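Local coordinates for protein SAHS1 (Ramazzottius varieornatus, PDB 5XNA) that acts as a secreted, heat-soluble molecular shield under water-deficient conditions and contributes to desiccation tolerance, on a lipid-binding type of fold, at residues A[18-23]-A[126-131]; A[82-87]-A[99-104]. All coordinates share one frame; numbering follows the deposited sequence.

Contact 1 of 2, residues A[18-23]-A[126-131]; sequences IENFDA and GDVTAK. With ZN (zinc ion), chain D.
In a beta-barrel related to the fatty-acid-binding proteins, the first strand, 10-19, pairs with the last, 128-136, and here Glu19 and Lys131 form an antiparallel hydrogen-bonded pair just where the first strand gives way to helix 21-27. Glu19 N donates to Lys131 O at 2.8 Å, and Lys131 N returns a straighter bond to Glu19 O at 3.0 Å. The ladder then ends and a side chain takes over: ND2 of Asn20 reaches the backbone O of Thr129 at 2.9 Å, with ND2 lying about 30° out of the carbonyl plane of Thr129. With CG anti to the backbone N (chi1 -157°), the Asn20 amide is swung toward the last strand, where it grips a carbonyl beyond the final backbone pair. Asn20 sits at the N-cap position, but its side chain makes no capping bond. The methyl of Ala130 packs against the turn, its CB 3.4 Å from Asn20 O and 4.1 Å from CD1 of the Phe21 ring, which it approaches obliquely. Farther on, CG1 of Val128 lies 4.2 Å from CB of Ala23 in the helix. On the face shared by Glu19 and Lys131 the two CB atoms stand side by side, yet the ends part: the extended Glu19 chain carries OE2 to a zinc ion at 2.3 Å, while Lys131 NZ makes a salt bridge with Glu120. On the other side Phe21 stands edge-to-face with Tyr123 and touches a bound heptanoic acid. Strand 118-125 flanks strand 128-136 on its far edge, and Ala130 and Val128 also pack on Phe24 and Ala27 of helix 21-27.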
loop_
_atom_site.group_PDB
_atom_site.type_symbol
_atom_site.label_atom_id
_atom_site.label_comp_id
_atom_site.label_asym_id
_atom_site.label_seq_id
_atom_site.Cartn_x
_atom_site.Cartn_y
_atom_site.Cartn_z
ATOM N N ILE A 18 -7.610 -19.232 8.087
ATOM C CA ILE A 18 -8.132 -18.060 7.401
ATOM C C ILE A 18 -8.572 -17.092 8.484
ATOM O O ILE A 18 -8.981 -17.508 9.569
ATOM C CB ILE A 18 -9.292 -18.446 6.450
ATOM C CG1 ILE A 18 -9.758 -17.241 5.636
ATOM C CG2 ILE A 18 -10.450 -19.068 7.229
ATOM C CD1 ILE A 18 -10.638 -17.629 4.474
ATOM N N GLU A 19 -8.472 -15.795 8.203
ATOM C CA GLU A 19 -8.733 -14.801 9.238
ATOM C C GLU A 19 -9.409 -13.571 8.652
ATOM O O GLU A 19 -8.846 -12.909 7.773
ATOM C CB GLU A 19 -7.439 -14.410 9.955
ATOM C CG GLU A 19 -7.666 -13.449 11.126
ATOM C CD GLU A 19 -6.381 -13.075 11.815
ATOM O OE1 GLU A 19 -5.835 -13.931 12.542
ATOM O OE2 GLU A 19 -5.912 -11.934 11.628
ATOM N N ASN A 20 -10.602 -13.264 9.162
ATOM C CA ASN A 20 -11.300 -12.005 8.893
ATOM C C ASN A 20 -11.634 -11.835 7.417
ATOM O O ASN A 20 -11.793 -10.709 6.935
ATOM C CB ASN A 20 -10.491 -10.798 9.392
ATOM C CG ASN A 20 -11.365 -9.569 9.645
ATOM O OD1 ASN A 20 -12.545 -9.692 9.975
ATOM N ND2 ASN A 20 -10.782 -8.380 9.496
ATOM N N PHE A 21 -11.757 -12.950 6.694
ATOM C CA PHE A 21 -11.891 -12.866 5.243
ATOM C C PHE A 21 -13.261 -12.349 4.830
ATOM O O PHE A 21 -13.370 -11.591 3.862
ATOM C CB PHE A 21 -11.605 -14.227 4.609
ATOM C CG PHE A 21 -11.452 -14.173 3.115
ATOM C CD1 PHE A 21 -10.287 -13.695 2.540
ATOM C CD2 PHE A 21 -12.480 -14.602 2.289
ATOM C CE1 PHE A 21 -10.147 -13.646 1.156
ATOM C CE2 PHE A 21 -12.348 -14.561 0.915
ATOM C CZ PHE A 21 -11.176 -14.077 0.349
ATOM N N ASP A 22 -14.323 -12.723 5.550
ATOM C CA ASP A 22 -15.646 -12.242 5.157
ATOM C C ASP A 22 -15.802 -10.742 5.389
ATOM O O ASP A 22 -16.557 -10.082 4.665
ATOM C CB ASP A 22 -16.749 -13.009 5.893
ATOM C CG ASP A 22 -16.844 -14.461 5.456
ATOM O OD1 ASP A 22 -16.262 -14.811 4.410
ATOM O OD2 ASP A 22 -17.529 -15.247 6.141
ATOM N N ALA A 23 -15.110 -10.182 6.384
ATOM C CA ALA A 23 -15.121 -8.729 6.546
ATOM C C ALA A 23 -14.424 -8.044 5.379
ATOM O O ALA A 23 -14.833 -6.956 4.958
ATOM C CB ALA A 23 -14.457 -8.331 7.862
ATOM N N GLY A 126 -8.730 -0.286 2.400
ATOM C CA GLY A 126 -8.819 0.681 3.484
ATOM C C GLY A 126 -8.283 0.123 4.790
ATOM O O GLY A 126 -7.136 -0.328 4.864
ATOM N N ASP A 127 -9.103 0.124 5.841
ATOM C CA ASP A 127 -8.658 -0.327 7.152
ATOM C C ASP A 127 -9.049 -1.770 7.457
ATOM O O ASP A 127 -8.926 -2.197 8.608
ATOM C CB ASP A 127 -9.219 0.586 8.246
ATOM C CG ASP A 127 -10.722 0.495 8.358
ATOM O OD1 ASP A 127 -11.400 0.361 7.315
ATOM O OD2 ASP A 127 -11.242 0.551 9.493
ATOM N N VAL A 128 -9.523 -2.525 6.471
ATOM C CA VAL A 128 -9.938 -3.908 6.680
ATOM C C VAL A 128 -8.853 -4.838 6.164
ATOM O O VAL A 128 -8.500 -4.782 4.984
ATOM C CB VAL A 128 -11.275 -4.193 5.984
ATOM C CG1 VAL A 128 -11.719 -5.619 6.254
ATOM C CG2 VAL A 128 -12.320 -3.191 6.424
ATOM N N THR A 129 -8.342 -5.706 7.038
ATOM C CA THR A 129 -7.247 -6.620 6.731
ATOM C C THR A 129 -7.727 -8.055 6.888
ATOM O O THR A 129 -8.321 -8.397 7.914
ATOM C CB THR A 129 -6.055 -6.380 7.660
ATOM O OG1 THR A 129 -5.567 -5.046 7.486
ATOM C CG2 THR A 129 -4.935 -7.380 7.374
ATOM N N ALA A 130 -7.465 -8.896 5.885
ATOM C CA ALA A 130 -7.730 -10.322 6.010
ATOM C C ALA A 130 -6.476 -11.117 5.673
ATOM O O ALA A 130 -5.539 -10.623 5.046
ATOM C CB ALA A 130 -8.895 -10.772 5.121
ATOM N N LYS A 131 -6.458 -12.364 6.123
ATOM C CA LYS A 131 -5.316 -13.226 5.916
ATOM C C LYS A 131 -5.797 -14.614 5.543
ATOM O O LYS A 131 -6.870 -15.057 5.965
ATOM C CB LYS A 131 -4.422 -13.289 7.145
ATOM C CG LYS A 131 -3.981 -11.917 7.606
ATOM C CD LYS A 131 -2.565 -11.932 8.059
ATOM C CE LYS A 131 -1.987 -10.543 8.009
ATOM N NZ LYS A 131 -0.517 -10.591 7.851
HETATM ZN ZN ZN D . -3.787 -11.732 12.436
#

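Contact 2 of 2, residues A[82-87]-A[99-104]. With ZN (zinc ion), chain R.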
loop_
_atom_site.group_PDB
_atom_site.type_symbol
_atom_site.label_atom_id
_atom_site.label_comp_id
_atom_site.label_asym_id
_atom_site.label_seq_id
_atom_site.Cartn_x
_atom_site.Cartn_y
_atom_site.Cartn_z
ATOM N N THR A 82 -15.612 -4.487 -17.027
ATOM C CA THR A 82 -14.875 -3.302 -16.620
ATOM C C THR A 82 -13.434 -3.670 -16.281
ATOM O O THR A 82 -13.132 -4.805 -15.898
ATOM C CB THR A 82 -15.560 -2.610 -15.428
ATOM O OG1 THR A 82 -15.184 -1.228 -15.385
ATOM C CG2 THR A 82 -15.177 -3.260 -14.116
ATOM N N GLU A 83 -12.552 -2.688 -16.426
ATOM C CA GLU A 83 -11.118 -2.911 -16.323
ATOM C C GLU A 83 -10.660 -2.870 -14.869
ATOM O O GLU A 83 -11.036 -1.969 -14.113
ATOM C CB GLU A 83 -10.378 -1.853 -17.135
ATOM C CG GLU A 83 -9.116 -2.337 -17.793
ATOM C CD GLU A 83 -8.492 -1.268 -18.662
ATOM O OE1 GLU A 83 -7.963 -0.281 -18.102
ATOM O OE2 GLU A 83 -8.542 -1.412 -19.902
ATOM N N ILE A 84 -9.848 -3.853 -14.485
ATOM C CA ILE A 84 -9.142 -3.880 -13.207
ATOM C C ILE A 84 -7.661 -3.676 -13.502
ATOM O O ILE A 84 -7.098 -4.384 -14.343
ATOM C CB ILE A 84 -9.374 -5.213 -12.476
ATOM C CG1 ILE A 84 -10.812 -5.298 -11.961
ATOM C CG2 ILE A 84 -8.371 -5.416 -11.346
ATOM C CD1 ILE A 84 -11.000 -6.355 -10.894
ATOM N N LYS A 85 -7.033 -2.708 -12.832
ATOM C CA LYS A 85 -5.606 -2.457 -13.007
ATOM C C LYS A 85 -4.822 -3.048 -11.844
ATOM O O LYS A 85 -5.261 -2.980 -10.691
ATOM C CB LYS A 85 -5.317 -0.959 -13.105
ATOM C CG LYS A 85 -6.080 -0.269 -14.223
ATOM C CD LYS A 85 -6.010 1.246 -14.091
ATOM C CE LYS A 85 -6.889 1.929 -15.133
ATOM N NZ LYS A 85 -6.773 3.414 -15.078
ATOM N N TYR A 86 -3.662 -3.629 -12.145
ATOM C CA TYR A 86 -2.805 -4.183 -11.104
ATOM C C TYR A 86 -1.350 -3.856 -11.397
ATOM O O TYR A 86 -0.957 -3.622 -12.544
ATOM C CB TYR A 86 -2.948 -5.708 -10.963
ATOM C CG TYR A 86 -2.670 -6.445 -12.262
ATOM C CD1 TYR A 86 -1.377 -6.763 -12.641
ATOM C CD2 TYR A 86 -3.707 -6.789 -13.106
ATOM C CE1 TYR A 86 -1.122 -7.440 -13.840
ATOM C CE2 TYR A 86 -3.472 -7.471 -14.286
ATOM C CZ TYR A 86 -2.178 -7.778 -14.654
ATOM O OH TYR A 86 -1.958 -8.442 -15.845
ATOM N N LYS A 87 -0.543 -3.872 -10.341
ATOM C CA LYS A 87 0.902 -3.765 -10.521
ATOM C C LYS A 87 1.564 -4.549 -9.410
ATOM O O LYS A 87 1.345 -4.256 -8.236
ATOM C CB LYS A 87 1.396 -2.314 -10.529
ATOM C CG LYS A 87 2.918 -2.262 -10.689
ATOM C CD LYS A 87 3.505 -0.877 -10.511
ATOM C CE LYS A 87 2.932 0.096 -11.502
ATOM N NZ LYS A 87 3.589 1.435 -11.352
ATOM N N VAL A 99 -3.888 -3.022 -6.541
ATOM C CA VAL A 99 -5.022 -3.287 -7.428
ATOM C C VAL A 99 -5.986 -2.111 -7.378
ATOM O O VAL A 99 -6.444 -1.724 -6.296
ATOM C CB VAL A 99 -5.735 -4.596 -7.052
ATOM C CG1 VAL A 99 -6.919 -4.839 -7.990
ATOM C CG2 VAL A 99 -4.748 -5.758 -7.091
ATOM N N HIS A 100 -6.297 -1.542 -8.542
ATOM C CA HIS A 100 -7.347 -0.525 -8.660
ATOM C C HIS A 100 -8.619 -1.165 -9.213
ATOM O O HIS A 100 -8.567 -1.902 -10.203
ATOM C CB HIS A 100 -6.937 0.615 -9.596
ATOM C CG HIS A 100 -5.947 1.590 -9.028
ATOM N ND1 HIS A 100 -4.599 1.323 -8.930
ATOM C CD2 HIS A 100 -6.108 2.867 -8.595
ATOM C CE1 HIS A 100 -3.971 2.384 -8.449
ATOM N NE2 HIS A 100 -4.867 3.334 -8.232
ATOM N N VAL A 101 -9.759 -0.860 -8.598
ATOM C CA VAL A 101 -11.061 -1.247 -9.143
ATOM C C VAL A 101 -11.816 0.045 -9.438
ATOM O O VAL A 101 -12.567 0.534 -8.585
ATOM C CB VAL A 101 -11.832 -2.170 -8.190
ATOM C CG1 VAL A 101 -13.143 -2.618 -8.841
ATOM C CG2 VAL A 101 -10.969 -3.384 -7.784
ATOM N N PRO A 102 -11.610 0.633 -10.620
ATOM C CA PRO A 102 -12.073 2.013 -10.859
ATOM C C PRO A 102 -13.578 2.164 -10.897
ATOM O O PRO A 102 -14.089 3.219 -10.500
ATOM C CB PRO A 102 -11.451 2.355 -12.220
ATOM C CG PRO A 102 -10.302 1.415 -12.364
ATOM C CD PRO A 102 -10.729 0.152 -11.694
ATOM N N SER A 103 -14.303 1.157 -11.386
ATOM C CA SER A 103 -15.759 1.217 -11.363
ATOM C C SER A 103 -16.288 1.371 -9.946
ATOM O O SER A 103 -17.295 2.054 -9.733
ATOM C CB SER A 103 -16.337 -0.042 -12.008
ATOM O OG SER A 103 -15.988 -1.193 -11.250
ATOM N N ARG A 104 -15.619 0.770 -8.965
ATOM C CA ARG A 104 -16.074 0.776 -7.583
ATOM C C ARG A 104 -15.270 1.705 -6.679
ATOM O O ARG A 104 -15.546 1.761 -5.476
ATOM C CB ARG A 104 -16.040 -0.648 -7.022
ATOM C CG ARG A 104 -16.936 -1.619 -7.772
ATOM C CD ARG A 104 -16.565 -3.070 -7.508
ATOM N NE ARG A 104 -17.587 -3.988 -8.005
ATOM C CZ ARG A 104 -18.441 -4.638 -7.219
ATOM N NH1 ARG A 104 -19.350 -5.441 -7.743
ATOM N NH2 ARG A 104 -18.383 -4.483 -5.906
HETATM ZN ZN ZN R . -4.600 5.256 -7.773
HETATM O O HOH W 1 -13.293 -1.364 -12.595
HETATM O O HOH W 2 -2.818 -0.726 -9.791
#
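The His100 imidazole is held at its edge: NE2 binds a zinc ion at 2.0 Å, and ND1 donates to water 2, which lies in the ring plane, 2.8 Å from ND1. The same water donates a weak bond to Lys85 O, so ring and neighbouring strand are linked through it, and its bond to ND1 would help fix the ring's rotation. Across the dimer, His100 of the second subunit meets this ring with planes at about 70°, and it too binds zinc. The Tyr86 ring leads away from strand 94-101; only its CB approaches Val99, at CG2, while its hydroxyl bonds Asn68 O. Between the backbones Lys85 and His100 form a hydrogen-bonded pair, His100 N to Lys85 O at 2.8 Å and Lys85 N to His100 O at 3.1 Å. On the face of Tyr86 and Val99, CG2 of Ile84 meets CG1 of Val99 at 3.7 Å; both branches are anti to their backbone N (Val99 chi1 180°), which turns them toward each other. Past Val101 the direct ladder gives way: water 1 accepts from Ser103 N and donates to Glu83 O at 2.8 Å, and CD of Pro102 rests on that carbonyl. This is an antiparallel beta hairpin of strands 82-91 and 94-101, in a barrel of the fatty-acid-binding type, with an intersubunit zinc site on one face.

Contact 1 and contact 2 belong to the same antiparallel sheet, with centres 19 Å apart and nearest atoms about 9 Å apart, so they do not touch. Residues 18-23 and 126-131 bring together the first and last strands of the barrel, whereas 82-87 and 99-104 join two strands consecutive in the chain, lying between those ends in sequence. Strands 106-114 and 118-125 separate strand 94-101 from strand 128-136. The bound heptanoic acid touches Phe21 of contact 1, which places that contact beside a pocket compatible with lipid binding. Each contact also carries a zinc ion; at contact 2 His100 of the second subunit is also a zinc ligand.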